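Borrelidin polyketide synthase, type I (Streptomyces parvulus, PDB 6OBT) is a modular polyketide synthase whose dehydratase domain probably removes water from a beta-hydroxyacyl intermediate during borrelidin assembly. Local coordinates at residues 191-203 against 209-221. Residues are numbered along the deposited sequence; the frame is centred on the assembly and turned at random.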
ATOM      1  N   HIS A 191      20.232   5.596  28.015  1.00 58.60           N
ATOM      2  CA  HIS A 191      21.554   5.813  27.428  1.00 65.76           C
ATOM      3  C   HIS A 191      21.365   6.537  26.098  1.00 62.70           C
ATOM      4  O   HIS A 191      21.112   5.906  25.069  1.00 66.61           O
ATOM      5  CB  HIS A 191      22.300   4.491  27.255  1.00 71.74           C
ATOM      6  CG  HIS A 191      22.795   3.890  28.539  1.00 82.98           C
ATOM      7  ND1 HIS A 191      21.962   3.272  29.448  1.00 85.00           N
ATOM      8  CD2 HIS A 191      24.044   3.798  29.056  1.00 85.77           C
ATOM      9  CE1 HIS A 191      22.674   2.831  30.469  1.00 86.11           C
ATOM     10  NE2 HIS A 191      23.941   3.137  30.256  1.00 88.70           N
ATOM     11  N   TYR A 192      21.493   7.867  26.122  1.00 50.42           N
ATOM     12  CA  TYR A 192      21.301   8.700  24.938  1.00 50.29           C
ATOM     13  C   TYR A 192      22.612   8.817  24.170  1.00 48.60           C
ATOM     14  O   TYR A 192      23.628   9.226  24.727  1.00 50.26           O
ATOM     15  CB  TYR A 192      20.771  10.087  25.312  1.00 52.04           C
ATOM     16  CG  TYR A 192      19.324  10.059  25.745  1.00 48.01           C
ATOM     17  CD1 TYR A 192      18.307   9.791  24.838  1.00 48.88           C
ATOM     18  CD2 TYR A 192      18.987  10.219  27.079  1.00 53.32           C
ATOM     19  CE1 TYR A 192      16.980   9.743  25.243  1.00 49.37           C
ATOM     20  CE2 TYR A 192      17.677  10.172  27.494  1.00 53.60           C
ATOM     21  CZ  TYR A 192      16.683   9.918  26.591  1.00 52.05           C
ATOM     22  OH  TYR A 192      15.382   9.866  27.041  1.00 55.17           O
ATOM     23  N   GLY A 193      22.587   8.454  22.893  1.00 53.77           N
ATOM     24  CA  GLY A 193      23.779   8.495  22.084  1.00 53.96           C
ATOM     25  C   GLY A 193      23.971   9.843  21.413  1.00 51.37           C
ATOM     26  O   GLY A 193      23.196  10.781  21.618  1.00 49.34           O
ATOM     27  N   PRO A 194      25.023   9.954  20.595  1.00 53.68           N
ATOM     28  CA  PRO A 194      25.368  11.261  19.997  1.00 54.25           C
ATOM     29  C   PRO A 194      24.211  12.013  19.365  1.00 53.47           C
ATOM     30  O   PRO A 194      24.053  13.215  19.599  1.00 53.09           O
ATOM     31  CB  PRO A 194      26.429  10.874  18.958  1.00 59.08           C
ATOM     32  CG  PRO A 194      27.078   9.662  19.525  1.00 63.41           C
ATOM     33  CD  PRO A 194      25.996   8.904  20.244  1.00 57.66           C
ATOM     34  N   GLN A 195      23.389  11.343  18.558  1.00 55.58           N
ATOM     35  CA  GLN A 195      22.343  12.066  17.843  1.00 53.05           C
ATOM     36  C   GLN A 195      21.226  12.559  18.752  1.00 45.16           C
ATOM     37  O   GLN A 195      20.424  13.394  18.316  1.00 43.22           O
ATOM     38  CB  GLN A 195      21.761  11.180  16.741  1.00 61.98           C
ATOM     39  CG  GLN A 195      22.616  11.139  15.498  1.00 69.67           C
ATOM     40  CD  GLN A 195      22.288  12.244  14.520  1.00 67.24           C
ATOM     41  OE1 GLN A 195      21.786  13.309  14.897  1.00 70.89           O
ATOM     42  NE2 GLN A 195      22.580  12.005  13.253  1.00 62.38           N
ATOM     43  N   PHE A 196      21.144  12.059  19.990  1.00 47.56           N
ATOM     44  CA  PHE A 196      20.093  12.473  20.910  1.00 43.86           C
ATOM     45  C   PHE A 196      20.588  13.401  22.013  1.00 45.19           C
ATOM     46  O   PHE A 196      19.760  13.982  22.722  1.00 51.35           O
ATOM     47  CB  PHE A 196      19.415  11.243  21.547  1.00 42.87           C
ATOM     48  CG  PHE A 196      18.458  10.516  20.605  1.00 42.42           C
ATOM     49  CD1 PHE A 196      17.089  10.658  20.739  1.00 37.33           C
ATOM     50  CD2 PHE A 196      18.946   9.681  19.612  1.00 40.99           C
ATOM     51  CE1 PHE A 196      16.205  10.001  19.879  1.00 36.33           C
ATOM     52  CE2 PHE A 196      18.063   9.000  18.739  1.00 39.38           C
ATOM     53  CZ  PHE A 196      16.690   9.183  18.876  1.00 38.76           C
ATOM     54  N   ARG A 197      21.904  13.579  22.168  1.00 44.38           N
ATOM     55  CA  ARG A 197      22.446  14.426  23.240  1.00 46.44           C
ATOM     56  C   ARG A 197      22.442  15.880  22.771  1.00 50.09           C
ATOM     57  O   ARG A 197      23.474  16.494  22.472  1.00 52.36           O
ATOM     58  CB  ARG A 197      23.843  13.987  23.653  1.00 49.20           C
ATOM     59  CG  ARG A 197      23.898  12.565  24.225  1.00 49.80           C
ATOM     60  CD  ARG A 197      25.202  12.264  24.947  1.00 57.85           C
ATOM     61  NE  ARG A 197      26.378  12.238  24.077  1.00 60.96           N
ATOM     62  CZ  ARG A 197      26.986  11.132  23.656  1.00 63.57           C
ATOM     63  NH1 ARG A 197      26.525   9.936  24.005  1.00 59.99           N
ATOM     64  NH2 ARG A 197      28.061  11.217  22.878  1.00 65.83           N
ATOM     65  N   CYS A 198      21.242  16.439  22.759  1.00 44.60           N
ATOM     66  CA  CYS A 198      20.991  17.730  22.148  1.00 44.16           C
ATOM     67  C   CYS A 198      20.844  18.848  23.157  1.00 48.27           C
ATOM     68  O   CYS A 198      20.909  20.018  22.768  1.00 49.30           O
ATOM     69  CB  CYS A 198      19.723  17.668  21.309  1.00 44.42           C
ATOM     70  SG  CYS A 198      19.964  16.676  19.824  1.00 49.14           S
ATOM     71  N   LEU A 199      20.619  18.528  24.426  1.00 50.01           N
ATOM     72  CA  LEU A 199      20.467  19.575  25.428  1.00 48.14           C
ATOM     73  C   LEU A 199      21.790  20.308  25.643  1.00 50.78           C
ATOM     74  O   LEU A 199      22.816  19.683  25.926  1.00 56.38           O
ATOM     75  CB  LEU A 199      19.977  18.981  26.749  1.00 48.99           C
ATOM     76  CG  LEU A 199      19.987  20.007  27.893  1.00 52.64           C
ATOM     77  CD1 LEU A 199      19.100  21.202  27.575  1.00 51.48           C
ATOM     78  CD2 LEU A 199      19.553  19.369  29.193  1.00 55.87           C
ATOM     79  N   ARG A 200      21.758  21.641  25.537  1.00 52.17           N
ATOM     80  CA  ARG A 200      22.956  22.461  25.694  1.00 60.06           C
ATOM     81  C   ARG A 200      22.908  23.378  26.907  1.00 62.50           C
ATOM     82  O   ARG A 200      23.893  23.474  27.653  1.00 67.64           O
ATOM     83  CB  ARG A 200      23.188  23.301  24.430  1.00 58.96           C
ATOM     84  CG  ARG A 200      23.036  22.531  23.137  1.00 54.42           C
ATOM     85  CD  ARG A 200      24.130  21.482  22.966  1.00 60.16           C
ATOM     86  NE  ARG A 200      23.877  20.654  21.788  1.00 61.99           N
ATOM     87  CZ  ARG A 200      24.716  19.730  21.329  1.00 63.39           C
ATOM     88  NH1 ARG A 200      25.873  19.515  21.944  1.00 56.32           N
ATOM     89  NH2 ARG A 200      24.406  19.030  20.245  1.00 59.54           N
ATOM     90  N   ARG A 201      21.811  24.107  27.107  1.00 62.14           N
ATOM     91  CA  ARG A 201      21.700  24.997  28.259  1.00 65.62           C
ATOM     92  C   ARG A 201      20.272  24.950  28.781  1.00 57.53           C
ATOM     93  O   ARG A 201      19.340  24.690  28.024  1.00 54.86           O
ATOM     94  CB  ARG A 201      22.087  26.453  27.909  1.00 68.18           C
ATOM     95  CG  ARG A 201      23.243  26.600  26.920  1.00 71.87           C
ATOM     96  CD  ARG A 201      24.065  27.849  27.206  1.00 84.59           C
ATOM     97  NE  ARG A 201      23.274  29.062  27.037  1.00 93.32           N
ATOM     98  CZ  ARG A 201      23.433  29.925  26.037  1.00102.27           C
ATOM     99  NH1 ARG A 201      24.364  29.709  25.117  1.00107.32           N
ATOM    100  NH2 ARG A 201      22.664  31.002  25.955  1.00102.51           N
ATOM    101  N   ALA A 202      20.107  25.185  30.080  1.00 62.54           N
ATOM    102  CA  ALA A 202      18.778  25.218  30.674  1.00 66.41           C
ATOM    103  C   ALA A 202      18.733  26.265  31.786  1.00 66.34           C
ATOM    104  O   ALA A 202      19.751  26.576  32.414  1.00 66.88           O
ATOM    105  CB  ALA A 202      18.369  23.832  31.208  1.00 63.09           C
ATOM    106  N   TRP A 203      17.541  26.834  31.994  1.00 63.98           N
ATOM    107  CA  TRP A 203      17.267  27.759  33.088  1.00 70.32           C
ATOM    108  C   TRP A 203      15.937  27.388  33.723  1.00 70.57           C
ATOM    109  O   TRP A 203      15.043  26.868  33.059  1.00 63.60           O
ATOM    110  CB  TRP A 203      17.147  29.235  32.652  1.00 67.32           C
ATOM    111  CG  TRP A 203      18.270  29.819  31.865  1.00 67.55           C
ATOM    112  CD1 TRP A 203      19.196  30.733  32.306  1.00 72.18           C
ATOM    113  CD2 TRP A 203      18.572  29.574  30.490  1.00 64.60           C
ATOM    114  NE1 TRP A 203      20.059  31.057  31.288  1.00 70.04           N
ATOM    115  CE2 TRP A 203      19.697  30.359  30.161  1.00 66.34           C
ATOM    116  CE3 TRP A 203      18.001  28.761  29.501  1.00 64.06           C
ATOM    117  CZ2 TRP A 203      20.266  30.351  28.891  1.00 69.24           C
ATOM    118  CZ3 TRP A 203      18.568  28.759  28.235  1.00 63.26           C
ATOM    119  CH2 TRP A 203      19.685  29.554  27.940  1.00 66.13           C
ATOM    120  N   LEU A 209      10.330  25.502  32.909  1.00 60.19           N
ATOM    121  CA  LEU A 209      11.647  25.119  32.433  1.00 64.54           C
ATOM    122  C   LEU A 209      11.879  25.701  31.042  1.00 65.93           C
ATOM    123  O   LEU A 209      11.010  25.579  30.172  1.00 60.39           O
ATOM    124  CB  LEU A 209      11.723  23.594  32.383  1.00 66.76           C
ATOM    125  CG  LEU A 209      13.031  22.878  32.135  1.00 74.88           C
ATOM    126  CD1 LEU A 209      13.757  22.761  33.456  1.00 79.43           C
ATOM    127  CD2 LEU A 209      12.694  21.514  31.567  1.00 74.70           C
ATOM    128  N   VAL A 210      13.039  26.332  30.823  1.00 57.13           N
ATOM    129  CA  VAL A 210      13.424  26.744  29.476  1.00 63.49           C
ATOM    130  C   VAL A 210      14.804  26.188  29.153  1.00 63.79           C
ATOM    131  O   VAL A 210      15.657  26.034  30.032  1.00 60.91           O
ATOM    132  CB  VAL A 210      13.381  28.277  29.256  1.00 60.23           C
ATOM    133  CG1 VAL A 210      11.969  28.796  29.462  1.00 57.33           C
ATOM    134  CG2 VAL A 210      14.380  29.012  30.187  1.00 60.00           C
ATOM    135  N   ALA A 211      15.012  25.879  27.871  1.00 57.21           N
ATOM    136  CA  ALA A 211      16.213  25.177  27.445  1.00 56.00           C
ATOM    137  C   ALA A 211      16.554  25.522  26.001  1.00 52.15           C
ATOM    138  O   ALA A 211      15.667  25.773  25.176  1.00 51.69           O
ATOM    139  CB  ALA A 211      16.043  23.658  27.584  1.00 51.97           C
ATOM    140  N   GLU A 212      17.857  25.525  25.716  1.00 51.37           N
ATOM    141  CA  GLU A 212      18.389  25.518  24.357  1.00 49.37           C
ATOM    142  C   GLU A 212      18.783  24.089  24.007  1.00 50.08           C
ATOM    143  O   GLU A 212      19.530  23.450  24.755  1.00 49.91           O
ATOM    144  CB  GLU A 212      19.602  26.446  24.224  1.00 51.69           C
ATOM    145  CG  GLU A 212      19.234  27.910  24.132  1.00 56.81           C
ATOM    146  CD  GLU A 212      20.438  28.832  24.236  1.00 62.14           C
ATOM    147  OE1 GLU A 212      20.228  30.048  24.424  1.00 58.28           O
ATOM    148  OE2 GLU A 212      21.586  28.346  24.121  1.00 59.10           O
ATOM    149  N   ILE A 213      18.266  23.590  22.883  1.00 49.85           N
ATOM    150  CA  ILE A 213      18.445  22.205  22.451  1.00 50.24           C
ATOM    151  C   ILE A 213      18.793  22.223  20.966  1.00 47.72           C
ATOM    152  O   ILE A 213      18.108  22.892  20.186  1.00 49.22           O
ATOM    153  CB  ILE A 213      17.161  21.388  22.698  1.00 50.46           C
ATOM    154  CG1 ILE A 213      16.693  21.541  24.153  1.00 57.17           C
ATOM    155  CG2 ILE A 213      17.386  19.923  22.391  1.00 51.99           C
ATOM    156  CD1 ILE A 213      15.286  21.038  24.423  1.00 56.24           C
ATOM    157  N   SER A 214      19.850  21.506  20.566  1.00 45.74           N
ATOM    158  CA  SER A 214      20.225  21.531  19.153  1.00 45.92           C
ATOM    159  C   SER A 214      20.904  20.233  18.716  1.00 47.50           C
ATOM    160  O   SER A 214      21.546  19.549  19.513  1.00 51.55           O
ATOM    161  CB  SER A 214      21.124  22.732  18.840  1.00 48.16           C
ATOM    162  OG  SER A 214      22.294  22.740  19.622  1.00 50.01           O
ATOM    163  N   LEU A 215      20.757  19.914  17.427  1.00 45.23           N
ATOM    164  CA  LEU A 215      21.323  18.693  16.864  1.00 43.20           C
ATOM    165  C   LEU A 215      22.839  18.832  16.706  1.00 50.33           C
ATOM    166  O   LEU A 215      23.365  19.949  16.609  1.00 47.63           O
ATOM    167  CB  LEU A 215      20.671  18.388  15.509  1.00 42.19           C
ATOM    168  CG  LEU A 215      19.245  17.843  15.569  1.00 41.68           C
ATOM    169  CD1 LEU A 215      18.489  18.067  14.255  1.00 39.78           C
ATOM    170  CD2 LEU A 215      19.295  16.366  15.934  1.00 38.48           C
ATOM    171  N   PRO A 216      23.566  17.710  16.708  1.00 50.34           N
ATOM    172  CA  PRO A 216      24.987  17.750  16.337  1.00 52.65           C
ATOM    173  C   PRO A 216      25.158  18.323  14.940  1.00 56.86           C
ATOM    174  O   PRO A 216      24.297  18.164  14.071  1.00 60.40           O
ATOM    175  CB  PRO A 216      25.415  16.275  16.380  1.00 52.87           C
ATOM    176  CG  PRO A 216      24.312  15.545  17.057  1.00 50.05           C
ATOM    177  CD  PRO A 216      23.070  16.332  16.877  1.00 48.96           C
ATOM    178  N   GLU A 217      26.295  18.980  14.723  1.00 57.96           N
ATOM    179  CA  GLU A 217      26.545  19.615  13.438  1.00 68.06           C
ATOM    180  C   GLU A 217      26.554  18.579  12.317  1.00 71.48           C
ATOM    181  O   GLU A 217      27.067  17.466  12.475  1.00 74.31           O
ATOM    182  CB  GLU A 217      27.869  20.378  13.478  1.00 80.04           C
ATOM    183  CG  GLU A 217      28.125  21.103  14.795  1.00 87.23           C
ATOM    184  CD  GLU A 217      29.205  22.158  14.677  1.00 97.86           C
ATOM    185  OE1 GLU A 217      29.745  22.331  13.563  1.00100.84           O
ATOM    186  OE2 GLU A 217      29.516  22.813  15.695  1.00101.57           O
ATOM    187  N   GLY A 218      25.954  18.941  11.184  1.00 69.75           N
ATOM    188  CA  GLY A 218      25.923  18.053  10.039  1.00 65.57           C
ATOM    189  C   GLY A 218      24.865  16.977  10.085  1.00 59.83           C
ATOM    190  O   GLY A 218      24.964  15.996   9.342  1.00 61.10           O
ATOM    191  N   THR A 219      23.852  17.125  10.935  1.00 54.10           N
ATOM    192  CA  THR A 219      22.748  16.176  10.980  1.00 54.43           C
ATOM    193  C   THR A 219      21.799  16.439   9.817  1.00 56.31           C
ATOM    194  O   THR A 219      21.234  17.530   9.706  1.00 55.31           O
ATOM    195  CB  THR A 219      22.005  16.281  12.309  1.00 54.72           C
ATOM    196  OG1 THR A 219      22.865  15.863  13.371  1.00 51.84           O
ATOM    197  CG2 THR A 219      20.757  15.399  12.293  1.00 57.06           C
ATOM    198  N   ASP A 220      21.613  15.437   8.962  1.00 56.17           N
ATOM    199  CA  ASP A 220      20.702  15.563   7.834  1.00 62.83           C
ATOM    200  C   ASP A 220      19.262  15.525   8.336  1.00 55.58           C
ATOM    201  O   ASP A 220      18.847  14.561   8.986  1.00 52.53           O
ATOM    202  CB  ASP A 220      20.971  14.443   6.830  1.00 71.20           C
ATOM    203  CG  ASP A 220      19.964  14.410   5.700  1.00 78.79           C
ATOM    204  OD1 ASP A 220      19.380  15.465   5.373  1.00 79.43           O
ATOM    205  OD2 ASP A 220      19.761  13.315   5.132  1.00 83.76           O
ATOM    206  N   VAL A 221      18.505  16.589   8.064  1.00 50.12           N
ATOM    207  CA  VAL A 221      17.120  16.689   8.502  1.00 46.56           C
ATOM    208  C   VAL A 221      16.166  16.888   7.328  1.00 45.72           C
ATOM    209  O   VAL A 221      14.990  17.208   7.529  1.00 41.64           O
ATOM    210  CB  VAL A 221      16.950  17.809   9.549  1.00 45.45           C
ATOM    211  CG1 VAL A 221      17.963  17.643  10.677  1.00 43.61           C
ATOM    212  CG2 VAL A 221      17.111  19.175   8.911  1.00 43.96           C
TER
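R201 starts with CG beside its backbone N (chi1 -37°) and then bends at chi2 and chi3, while E212 runs extended beyond CG. The two side chains therefore lie alongside each other and point the same way. E212 OE2 sits over the centre of one guanidinium face, 3.1 Å from R201 CZ, and the carboxylate plane is turned 61° from it. The salt bridge, R201 NH2 to E212 OE1 at 3.0 Å, is electrostatic, since E212 OE1 lies well out of the guanidinium plane. E212 OE1 also accepts a hydrogen bond from W168 NE1, which helps fix the carboxylate. W203 brings its ring edge to the same carboxylate, CH2 lying 3.6 Å from E212 OE1. Its CE3 packs on V210 CG2, and the two side chains cross at about a right angle.

The segments lie on the two strands of the antiparallel hairpin 199-205 and 208-214, within the dehydratase domain. The register slips by one here: two residues, R200 and R201, stand opposite the single E212, which makes a classic beta bulge. E212 O takes a bond from R200 N and a weak one from R201 N. Beyond the bulge, W203 and V210 form a hydrogen-bonded pair through both backbone N-H groups. The opposite face of the hairpin carries L199, A202, A211 and I213. There L199 CD1 reaches A211 CB at 3.9 Å, and I213 also touches A233 of helix 228-236.

At the other end, R200 bends at chi2 (-67°) and reaches along the neighbouring strand. R200 NH2 donates to S214 O at 3.0 Å, with the oxygen in the guanidinium plane but the donor above the carbonyl plane. C198 CB presses tightly on I213 CG2, at 3.4 Å. Past the strand, P216 to T219 make a type II turn, and Q195 OE1 lies 3.2 Å from T219 OG1.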